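Local structure of nitrilotriacetate monooxygenase (Burkholderia pseudomallei, 3SDO) at residues A57-S62 with S81-L86; Q112-D117 with G163-W168; R150-A155 with G195-V200; E156-V161 with P214-A219. The protein probably acts as an FMN-dependent monooxygenase, named for nitrilotriacetate, that uses molecular oxygen to oxidise its substrate. All coordinates share one frame; numbering follows the deposited sequence. Where two conformers were deposited one is given.

Contact 1 of 4, residues A57-S62 with S81-L86; sequences AFIADS and SLLSAL
No ring enters the meeting of Ile59 with Leu82 and Leu83; the flat group beside it, the Phe58 ring, has its CB directed to the other side of the strand. One face of the Phe58 ring lies under the backbone N of Ala60, which sits 4.0 Å above the ring plane and nearer the edge of the ring than its centre, and Phe237 meets the ring with the planes at about 60°. Ile59, next along strand 56-59, carries the contact instead and directs its side chain at helix 79-88. A chi1 of -58° turns its CG1 away from its own carbonyl carbon and carries this branch to the two leucines. There Ile59 CG1 lies 3.6 Å from Leu83 CD2, the two side chains lying alongside and running opposite ways. Ile59 CD1 comes to 3.7 Å from Leu82 CD2, and Leu82 runs nearly perpendicular to Ile59. Leu82 CD2 also reaches Ile59 CG2 at 4.0 Å, so one methyl spans both branches of the isoleucine. Strand 56-59, helix 79-88 and the adjacent parallel strand 94-100 form a beta-alpha-beta crossover of the TIM-barrel fold of luciferase-like monooxygenases. Leu83 also packs on Leu95 of that next strand, and Leu82 on Phe39 and Tyr42 of helix 39-51. Just past the strand, Asp61, predicted to bind FMN, makes a salt bridge with Arg111 of the second subunit. With no hydrogen bond across and all three touching residues buried, the contact between these two segments is purely aliphatic.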
# COMPACT_ATOMS: atom_id res chain seq x y z
N ALA A 57 -0.60 -7.42 13.21
CA ALA A 57 0.39 -7.88 12.24
C ALA A 57 1.21 -6.66 11.83
O ALA A 57 0.64 -5.58 11.61
CB ALA A 57 -0.30 -8.52 11.00
N PHE A 58 2.54 -6.84 11.75
CA PHE A 58 3.48 -5.79 11.41
C PHE A 58 4.23 -6.18 10.12
O PHE A 58 4.80 -7.27 10.01
CB PHE A 58 4.45 -5.53 12.58
CG PHE A 58 5.61 -4.62 12.24
CD1 PHE A 58 5.42 -3.43 11.56
CD2 PHE A 58 6.90 -4.95 12.61
CE1 PHE A 58 6.49 -2.59 11.23
CE2 PHE A 58 7.99 -4.12 12.30
CZ PHE A 58 7.79 -2.95 11.61
N ILE A 59 4.16 -5.28 9.14
CA ILE A 59 4.82 -5.40 7.85
C ILE A 59 5.93 -4.37 7.83
O ILE A 59 5.67 -3.17 7.72
CB ILE A 59 3.84 -5.17 6.69
CG1 ILE A 59 2.68 -6.17 6.76
CG2 ILE A 59 4.55 -5.33 5.32
CD1 ILE A 59 3.13 -7.65 6.72
N ALA A 60 7.15 -4.87 8.03
CA ALA A 60 8.37 -4.09 7.92
C ALA A 60 8.61 -3.80 6.44
O ALA A 60 7.96 -4.37 5.58
CB ALA A 60 9.58 -4.86 8.52
N ASP A 61 9.55 -2.91 6.14
CA ASP A 61 9.75 -2.53 4.76
C ASP A 61 11.17 -2.12 4.42
O ASP A 61 11.96 -1.78 5.31
CB ASP A 61 8.79 -1.40 4.41
CG ASP A 61 8.51 -1.32 2.93
OD1 ASP A 61 8.33 -2.39 2.30
OD2 ASP A 61 8.46 -0.18 2.41
N SER A 62 11.47 -2.16 3.12
CA SER A 62 12.70 -1.63 2.55
C SER A 62 12.42 -1.09 1.16
O SER A 62 11.41 -1.44 0.54
CB SER A 62 13.77 -2.73 2.48
OG SER A 62 13.34 -3.81 1.66
N SER A 81 -0.60 -1.50 0.07
CA SER A 81 -1.33 -2.48 -0.73
C SER A 81 -1.54 -3.79 0.05
O SER A 81 -2.66 -4.31 0.11
CB SER A 81 -0.63 -2.78 -2.06
OG SER A 81 0.74 -3.15 -1.90
N LEU A 82 -0.48 -4.34 0.63
CA LEU A 82 -0.60 -5.62 1.34
C LEU A 82 -1.58 -5.52 2.52
O LEU A 82 -2.46 -6.37 2.69
CB LEU A 82 0.78 -6.13 1.81
CG LEU A 82 0.80 -7.42 2.65
CD1 LEU A 82 0.21 -8.62 1.92
CD2 LEU A 82 2.24 -7.73 3.12
N LEU A 83 -1.44 -4.46 3.32
CA LEU A 83 -2.25 -4.33 4.52
C LEU A 83 -3.73 -4.07 4.19
O LEU A 83 -4.63 -4.55 4.90
CB LEU A 83 -1.68 -3.21 5.40
CG LEU A 83 -0.39 -3.61 6.12
CD1 LEU A 83 0.21 -2.38 6.83
CD2 LEU A 83 -0.60 -4.75 7.12
N SER A 84 -3.97 -3.39 3.07
CA SER A 84 -5.33 -3.05 2.66
C SER A 84 -6.06 -4.33 2.19
O SER A 84 -7.21 -4.55 2.52
CB SER A 84 -5.29 -2.00 1.54
OG SER A 84 -4.77 -0.76 2.00
N ALA A 85 -5.35 -5.17 1.43
CA ALA A 85 -5.86 -6.48 1.03
C ALA A 85 -6.10 -7.40 2.27
O ALA A 85 -7.12 -8.05 2.36
CB ALA A 85 -4.89 -7.14 -0.01
N LEU A 86 -5.16 -7.42 3.21
CA LEU A 86 -5.30 -8.23 4.43
C LEU A 86 -6.48 -7.77 5.31
O LEU A 86 -7.17 -8.61 5.91
CB LEU A 86 -4.00 -8.21 5.27
CG LEU A 86 -2.81 -8.99 4.70
CD1 LEU A 86 -1.62 -8.83 5.60
CD2 LEU A 86 -3.15 -10.46 4.51

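Contact 2 of 4, residues Q112-D117 with G163-W168; sequences QFASLD and GLWDSW
Beside Trp165, which meets Phe113 and Ala114, the carbonyl oxygen Leu164 O is gripped twice by one residue. Ser167 OG donates to Leu164 O at 2.6 Å. The hydroxyl comes at 129° to the C=O and a little out of the carbonyl plane. The backbone Ser167 N reaches Leu164 O as well, at 3.0 Å. The same hydroxyl is hydrogen-bonded to Leu204 N, which ties the turn to the loop beyond it. The contact with helix 106-119 is the work of the Trp165 indole. A chi1 of -76° swings the indole away from its own carbonyl carbon, and the long side chain brings the ring to the neighbouring helix. Phe113 CB lies at the ring edge, near its plane, 3.8 Å from Trp165 CZ2; the Phe113 ring itself leads away. Along the pyrrole part, Ala114 CB approaches obliquely, 3.8 Å from Trp165 NE1 and 4.0 Å from Trp165 CD1. The indole N-H is hydrogen-bonded to Ala110 O of helix 106-119, one turn before Ala114. This is helix-helix packing on the outside of the TIM barrel, next to the dimer interface, where Ser115 OG bonds to Ser81 OG of the second subunit. A buried indole thus has its polar atom satisfied by a helix carbonyl, while Phe113 CB meets the benzo edge and Ala114 CB comes obliquely to the NE1-CD1 side; the bond from NE1 to Ala110 O would restrict rotation of the indole about its side-chain bonds.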
# COMPACT_ATOMS: atom_id res chain seq x y z
N GLN A 112 -2.98 7.62 2.57
CA GLN A 112 -2.90 6.19 2.38
C GLN A 112 -3.14 5.47 3.68
O GLN A 112 -3.94 4.54 3.72
CB GLN A 112 -1.58 5.76 1.70
CG GLN A 112 -1.49 6.23 0.26
CD GLN A 112 -0.34 5.62 -0.50
OE1 GLN A 112 0.75 5.44 0.03
NE2 GLN A 112 -0.57 5.30 -1.77
N PHE A 113 -2.51 5.92 4.76
CA PHE A 113 -2.80 5.37 6.09
C PHE A 113 -4.23 5.66 6.61
O PHE A 113 -4.84 4.77 7.22
CB PHE A 113 -1.75 5.78 7.14
CG PHE A 113 -0.51 4.95 7.09
CD1 PHE A 113 -0.50 3.65 7.57
CD2 PHE A 113 0.65 5.45 6.54
CE1 PHE A 113 0.64 2.88 7.52
CE2 PHE A 113 1.79 4.66 6.48
CZ PHE A 113 1.76 3.36 6.98
N ALA A 114 -4.77 6.85 6.35
CA ALA A 114 -6.18 7.16 6.74
C ALA A 114 -7.20 6.27 6.01
O ALA A 114 -8.22 5.88 6.58
CB ALA A 114 -6.51 8.62 6.50
N SER A 115 -6.89 5.93 4.76
CA SER A 115 -7.77 5.12 3.93
C SER A 115 -7.71 3.67 4.42
O SER A 115 -8.75 3.02 4.57
CB SER A 115 -7.40 5.29 2.45
OG SER A 115 -8.22 4.55 1.56
N LEU A 116 -6.51 3.15 4.67
CA LEU A 116 -6.38 1.84 5.31
C LEU A 116 -7.15 1.80 6.64
O LEU A 116 -7.89 0.84 6.91
CB LEU A 116 -4.89 1.48 5.52
CG LEU A 116 -4.54 0.27 6.39
CD1 LEU A 116 -5.01 -1.04 5.69
CD2 LEU A 116 -3.01 0.25 6.70
N ASP A 117 -7.02 2.85 7.43
CA ASP A 117 -7.68 2.93 8.74
C ASP A 117 -9.19 2.92 8.59
O ASP A 117 -9.87 2.25 9.39
CB ASP A 117 -7.24 4.20 9.51
CG ASP A 117 -7.20 4.01 11.04
OD1 ASP A 117 -7.13 2.88 11.55
OD2 ASP A 117 -7.22 5.04 11.73
N GLY A 163 -1.50 16.45 11.93
CA GLY A 163 -2.30 17.62 11.64
C GLY A 163 -3.33 17.38 10.55
O GLY A 163 -4.51 17.75 10.68
N LEU A 164 -2.90 16.76 9.45
CA LEU A 164 -3.84 16.43 8.35
C LEU A 164 -4.93 15.48 8.79
O LEU A 164 -6.10 15.59 8.36
CB LEU A 164 -3.10 15.83 7.16
CG LEU A 164 -2.20 16.79 6.38
CD1 LEU A 164 -1.29 16.00 5.45
CD2 LEU A 164 -3.01 17.81 5.59
N TRP A 165 -4.58 14.54 9.67
CA TRP A 165 -5.55 13.58 10.19
C TRP A 165 -6.62 14.24 11.06
O TRP A 165 -7.63 13.62 11.34
CB TRP A 165 -4.88 12.46 10.99
CG TRP A 165 -4.20 11.42 10.14
CD1 TRP A 165 -4.48 11.10 8.82
CD2 TRP A 165 -3.12 10.55 10.54
NE1 TRP A 165 -3.63 10.10 8.40
CE2 TRP A 165 -2.79 9.74 9.42
CE3 TRP A 165 -2.39 10.39 11.72
CZ2 TRP A 165 -1.78 8.79 9.47
CZ3 TRP A 165 -1.37 9.43 11.76
CH2 TRP A 165 -1.08 8.64 10.66
N ASP A 166 -6.41 15.48 11.51
CA ASP A 166 -7.45 16.18 12.25
C ASP A 166 -8.23 17.18 11.38
O ASP A 166 -8.92 18.04 11.91
CB ASP A 166 -6.84 16.84 13.50
CG ASP A 166 -6.54 15.83 14.62
OD1 ASP A 166 -6.92 14.64 14.47
OD2 ASP A 166 -5.96 16.22 15.67
N SER A 167 -8.15 17.02 10.05
CA SER A 167 -8.85 17.92 9.12
C SER A 167 -10.35 17.94 9.36
O SER A 167 -10.97 19.02 9.39
CB SER A 167 -8.60 17.52 7.67
OG SER A 167 -7.25 17.66 7.31
N TRP A 168 -10.90 16.75 9.56
CA TRP A 168 -12.35 16.52 9.62
C TRP A 168 -12.82 16.13 11.01
O TRP A 168 -12.53 15.03 11.46
CB TRP A 168 -12.73 15.40 8.65
CG TRP A 168 -12.68 15.82 7.21
CD1 TRP A 168 -11.64 15.66 6.33
CD2 TRP A 168 -13.72 16.45 6.48
NE1 TRP A 168 -11.96 16.18 5.11
CE2 TRP A 168 -13.24 16.67 5.17
CE3 TRP A 168 -15.00 16.88 6.82
CZ2 TRP A 168 -14.00 17.29 4.20
CZ3 TRP A 168 -15.76 17.49 5.86
CH2 TRP A 168 -15.26 17.70 4.56

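Contact 3 of 4, residues R150-A155 with G195-V200; sequences RYAIAA and GRFFSV
Ile153 lays its CG1 over the face of the Phe197 ring, a CH-pi contact in which helix 150-165 meets the turn of a beta-hairpin built from strands 193-194 and 199-200. Ile153 CG1 stands 3.6 Å from the Phe197 ring centroid and only 1° off the ring normal. With chi1 at -72°, CG1 points to the N side of its own backbone and so meets the ring. The opposite face carries Arg196 CB, 4.2 Å above the plane and off-centre, the rest of this side chain being unmodelled. Ala152 CB comes obliquely to the same ring, 3.9 Å from Phe197 CE2. Ala152 and Phe197 are exposed, so this is a surface contact; no hydrogen bond joins the two segments. Glu156, about one turn further along the helix, accepts from the backbone N atoms of Phe197 and Phe198. The first turn of this helix also carries Tyr151, predicted to bind FMN. The hairpin turn is closed by Gly195 N donating to Phe198 O at 2.9 Å, and at the Phe198 ring Ile153 O lies in plane at the edge, 3.7 Å from Phe198 CE2.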
# COMPACT_ATOMS: atom_id res chain seq x y z
N ARG A 150 17.89 13.77 9.85
CA ARG A 150 16.88 12.73 9.66
C ARG A 150 15.81 12.73 10.76
O ARG A 150 14.65 12.44 10.48
CB ARG A 150 17.49 11.33 9.47
CG ARG A 150 18.09 10.67 10.71
CD ARG A 150 18.86 9.36 10.34
NE ARG A 150 19.43 8.69 11.52
CZ ARG A 150 20.58 9.02 12.12
NH1 ARG A 150 21.33 10.04 11.69
NH2 ARG A 150 20.99 8.34 13.19
N TYR A 151 16.18 13.11 11.99
CA TYR A 151 15.19 13.20 13.08
C TYR A 151 14.32 14.45 13.01
O TYR A 151 13.11 14.37 13.24
CB TYR A 151 15.87 13.08 14.44
CG TYR A 151 16.49 11.71 14.63
CD1 TYR A 151 15.71 10.60 14.90
CD2 TYR A 151 17.86 11.54 14.48
CE1 TYR A 151 16.30 9.33 15.06
CE2 TYR A 151 18.45 10.29 14.63
CZ TYR A 151 17.66 9.19 14.92
OH TYR A 151 18.27 7.97 15.07
N ALA A 152 14.92 15.59 12.68
CA ALA A 152 14.16 16.83 12.50
C ALA A 152 13.14 16.65 11.36
O ALA A 152 11.97 17.03 11.51
CB ALA A 152 15.11 18.01 12.20
N ILE A 153 13.57 16.05 10.26
CA ILE A 153 12.69 15.76 9.12
C ILE A 153 11.52 14.88 9.55
O ILE A 153 10.37 15.18 9.23
CB ILE A 153 13.48 15.08 7.95
CG1 ILE A 153 14.40 16.09 7.26
CG2 ILE A 153 12.55 14.45 6.90
CD1 ILE A 153 15.36 15.43 6.24
N ALA A 154 11.83 13.81 10.27
CA ALA A 154 10.83 12.85 10.73
C ALA A 154 9.83 13.47 11.71
O ALA A 154 8.63 13.19 11.66
CB ALA A 154 11.53 11.64 11.37
N ALA A 155 10.31 14.32 12.59
CA ALA A 155 9.43 14.97 13.57
C ALA A 155 8.44 15.89 12.86
O ALA A 155 7.25 15.86 13.17
CB ALA A 155 10.24 15.75 14.63
N GLY A 195 6.87 24.93 7.57
CA GLY A 195 7.99 24.56 8.42
C GLY A 195 9.30 24.60 7.67
O GLY A 195 9.34 25.04 6.53
N ARG A 196 10.36 24.12 8.29
CA ARG A 196 11.69 24.15 7.65
C ARG A 196 11.76 23.19 6.47
O ARG A 196 12.37 23.50 5.46
CB ARG A 196 12.81 23.85 8.66
N PHE A 197 11.12 22.02 6.58
CA PHE A 197 11.19 20.99 5.54
C PHE A 197 9.91 20.80 4.75
O PHE A 197 9.98 20.30 3.63
CB PHE A 197 11.62 19.65 6.13
CG PHE A 197 12.98 19.68 6.77
CD1 PHE A 197 14.12 19.77 5.99
CD2 PHE A 197 13.11 19.64 8.16
CE1 PHE A 197 15.40 19.82 6.58
CE2 PHE A 197 14.36 19.69 8.76
CZ PHE A 197 15.51 19.79 7.97
N PHE A 198 8.75 21.17 5.29
CA PHE A 198 7.50 20.97 4.54
C PHE A 198 6.61 22.20 4.55
O PHE A 198 6.59 22.94 5.52
CB PHE A 198 6.71 19.76 5.09
CG PHE A 198 7.50 18.48 5.10
CD1 PHE A 198 7.61 17.70 3.94
CD2 PHE A 198 8.14 18.06 6.26
CE1 PHE A 198 8.37 16.51 3.95
CE2 PHE A 198 8.89 16.87 6.28
CZ PHE A 198 9.00 16.10 5.11
N SER A 199 5.89 22.37 3.44
CA SER A 199 4.80 23.35 3.33
C SER A 199 3.56 22.65 2.79
O SER A 199 3.54 22.23 1.63
CB SER A 199 5.21 24.51 2.41
OG SER A 199 6.31 25.20 2.96
N VAL A 200 2.53 22.53 3.64
CA VAL A 200 1.32 21.76 3.33
C VAL A 200 0.07 22.47 3.90
O VAL A 200 -0.09 22.61 5.11
CB VAL A 200 1.40 20.32 3.92
CG1 VAL A 200 0.07 19.53 3.68
CG2 VAL A 200 2.61 19.58 3.36

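Contact 4 of 4, residues E156-V161 with P214-A219; sequences EHLDVV and PVIFQA
Leu158 alone carries the close part of this contact on the helix side, its two methyls divided between Ile216 and Gln218, whereas the same helix turns Asp159 to solvent. With CG anti to the backbone N (chi1 -176°), the leucine fork extends toward the strand; the backbones stay well apart, with the CA atoms of Leu158 and Ile216 9.3 Å from each other. Leu158 CD1 lies 4.0 Å from Ile216 CD1, the two side chains passing flank to flank with their ends pointing contrary ways. The other branch, Leu158 CD2, meets Gln218 NE2 at 3.7 Å, where the extended glutamine reaches out from the strand to face the leucine. That amide nitrogen is hydrogen-bonded to Ser232 OG, so its polar need is met beside the leucine methyl. The interface is small, 107 Å² in all, and contains no hydrogen bond between the segments, yet all three touching residues are buried. It seats helix 150-165 on the outer side of the barrel strand 215-218. Leu158 also packs on Trp126 of the adjacent parallel strand 124-129 and on Ser232 of helix 223-232, while Ile216 touches Val128 and Gln218 lies against Leu228 and Ala229.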
# COMPACT_ATOMS: atom_id res chain seq x y z
N GLU A 156 8.94 16.74 11.95
CA GLU A 156 8.07 17.66 11.22
C GLU A 156 7.07 16.91 10.31
O GLU A 156 5.90 17.26 10.23
CB GLU A 156 8.88 18.66 10.37
CG GLU A 156 8.01 19.78 9.82
CD GLU A 156 8.75 20.75 8.93
OE1 GLU A 156 10.00 20.87 9.07
OE2 GLU A 156 8.09 21.39 8.08
N HIS A 157 7.57 15.89 9.63
CA HIS A 157 6.76 15.04 8.74
C HIS A 157 5.58 14.43 9.52
O HIS A 157 4.43 14.45 9.06
CB HIS A 157 7.68 13.95 8.17
CG HIS A 157 7.05 13.06 7.14
ND1 HIS A 157 6.15 12.07 7.48
CD2 HIS A 157 7.24 12.96 5.80
CE1 HIS A 157 5.80 11.41 6.39
NE2 HIS A 157 6.44 11.94 5.35
N LEU A 158 5.89 13.86 10.68
CA LEU A 158 4.87 13.28 11.54
C LEU A 158 3.85 14.32 11.99
O LEU A 158 2.64 14.05 12.00
CB LEU A 158 5.52 12.62 12.75
CG LEU A 158 4.62 11.88 13.72
CD1 LEU A 158 3.69 10.94 12.97
CD2 LEU A 158 5.46 11.08 14.71
N ASP A 159 4.34 15.50 12.36
CA ASP A 159 3.48 16.60 12.82
C ASP A 159 2.51 16.99 11.71
O ASP A 159 1.34 17.26 11.98
CB ASP A 159 4.28 17.85 13.21
CG ASP A 159 5.00 17.71 14.54
OD1 ASP A 159 4.75 16.73 15.26
OD2 ASP A 159 5.86 18.59 14.84
N VAL A 160 3.00 17.00 10.47
CA VAL A 160 2.14 17.30 9.32
C VAL A 160 1.08 16.20 9.12
O VAL A 160 -0.11 16.50 8.99
CB VAL A 160 2.97 17.49 8.03
CG1 VAL A 160 2.05 17.68 6.79
CG2 VAL A 160 3.89 18.72 8.17
N VAL A 161 1.51 14.94 9.12
CA VAL A 161 0.56 13.84 8.95
C VAL A 161 -0.55 13.90 10.01
O VAL A 161 -1.74 13.90 9.66
CB VAL A 161 1.26 12.48 8.95
CG1 VAL A 161 0.23 11.31 8.94
CG2 VAL A 161 2.13 12.39 7.73
N PRO A 214 -4.46 6.60 13.06
CA PRO A 214 -3.66 5.40 13.15
C PRO A 214 -2.64 5.48 14.28
O PRO A 214 -2.20 6.57 14.65
CB PRO A 214 -2.97 5.34 11.79
CG PRO A 214 -3.77 6.16 10.88
CD PRO A 214 -4.43 7.20 11.71
N VAL A 215 -2.30 4.32 14.84
CA VAL A 215 -1.33 4.21 15.94
C VAL A 215 0.12 4.40 15.42
O VAL A 215 0.51 3.84 14.35
CB VAL A 215 -1.48 2.87 16.65
CG1 VAL A 215 -0.53 2.75 17.85
CG2 VAL A 215 -2.95 2.69 17.11
N ILE A 216 0.91 5.19 16.14
CA ILE A 216 2.29 5.44 15.73
C ILE A 216 3.24 4.48 16.44
O ILE A 216 3.29 4.45 17.69
CB ILE A 216 2.73 6.90 16.02
CG1 ILE A 216 1.79 7.89 15.35
CG2 ILE A 216 4.19 7.15 15.56
CD1 ILE A 216 1.54 7.67 13.86
N PHE A 217 3.96 3.72 15.63
CA PHE A 217 5.04 2.85 16.06
C PHE A 217 6.36 3.49 15.68
O PHE A 217 6.47 4.16 14.64
CB PHE A 217 4.92 1.48 15.37
CG PHE A 217 3.84 0.61 15.94
CD1 PHE A 217 2.52 0.90 15.74
CD2 PHE A 217 4.17 -0.53 16.66
CE1 PHE A 217 1.54 0.10 16.26
CE2 PHE A 217 3.20 -1.32 17.21
CZ PHE A 217 1.89 -1.01 17.02
N GLN A 218 7.37 3.30 16.52
CA GLN A 218 8.73 3.74 16.18
C GLN A 218 9.75 2.78 16.77
O GLN A 218 9.43 2.03 17.67
CB GLN A 218 8.98 5.15 16.71
CG GLN A 218 8.15 6.23 16.06
CD GLN A 218 8.40 7.59 16.63
OE1 GLN A 218 9.45 7.85 17.23
NE2 GLN A 218 7.39 8.47 16.51
N ALA A 219 10.96 2.79 16.24
CA ALA A 219 12.02 1.93 16.78
C ALA A 219 13.35 2.63 16.96
O ALA A 219 14.40 2.00 16.90
CB ALA A 219 12.19 0.71 15.89

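In the fold
Contact 1 closes along the chain before the others open, whereas contacts 2, 3 and 4 cross one another and all use helix 150-165. Their order along it is 3, 4, 2: the hairpin at one end, barrel strand 215-218 in the middle and helix 106-119 at the other end. The centre of contact 4 is about 12 Å from the centres of both contact 2 and contact 3; the centres of contacts 2 and 3 are about 18 Å apart. Contacts 1 and 4 reach the same parallel barrel sheet, their centres about 17 Å apart, and contact 1 touches contact 2 through Leu116. One long helix therefore links the outer hairpin, the barrel wall and a helix at the subunit interface.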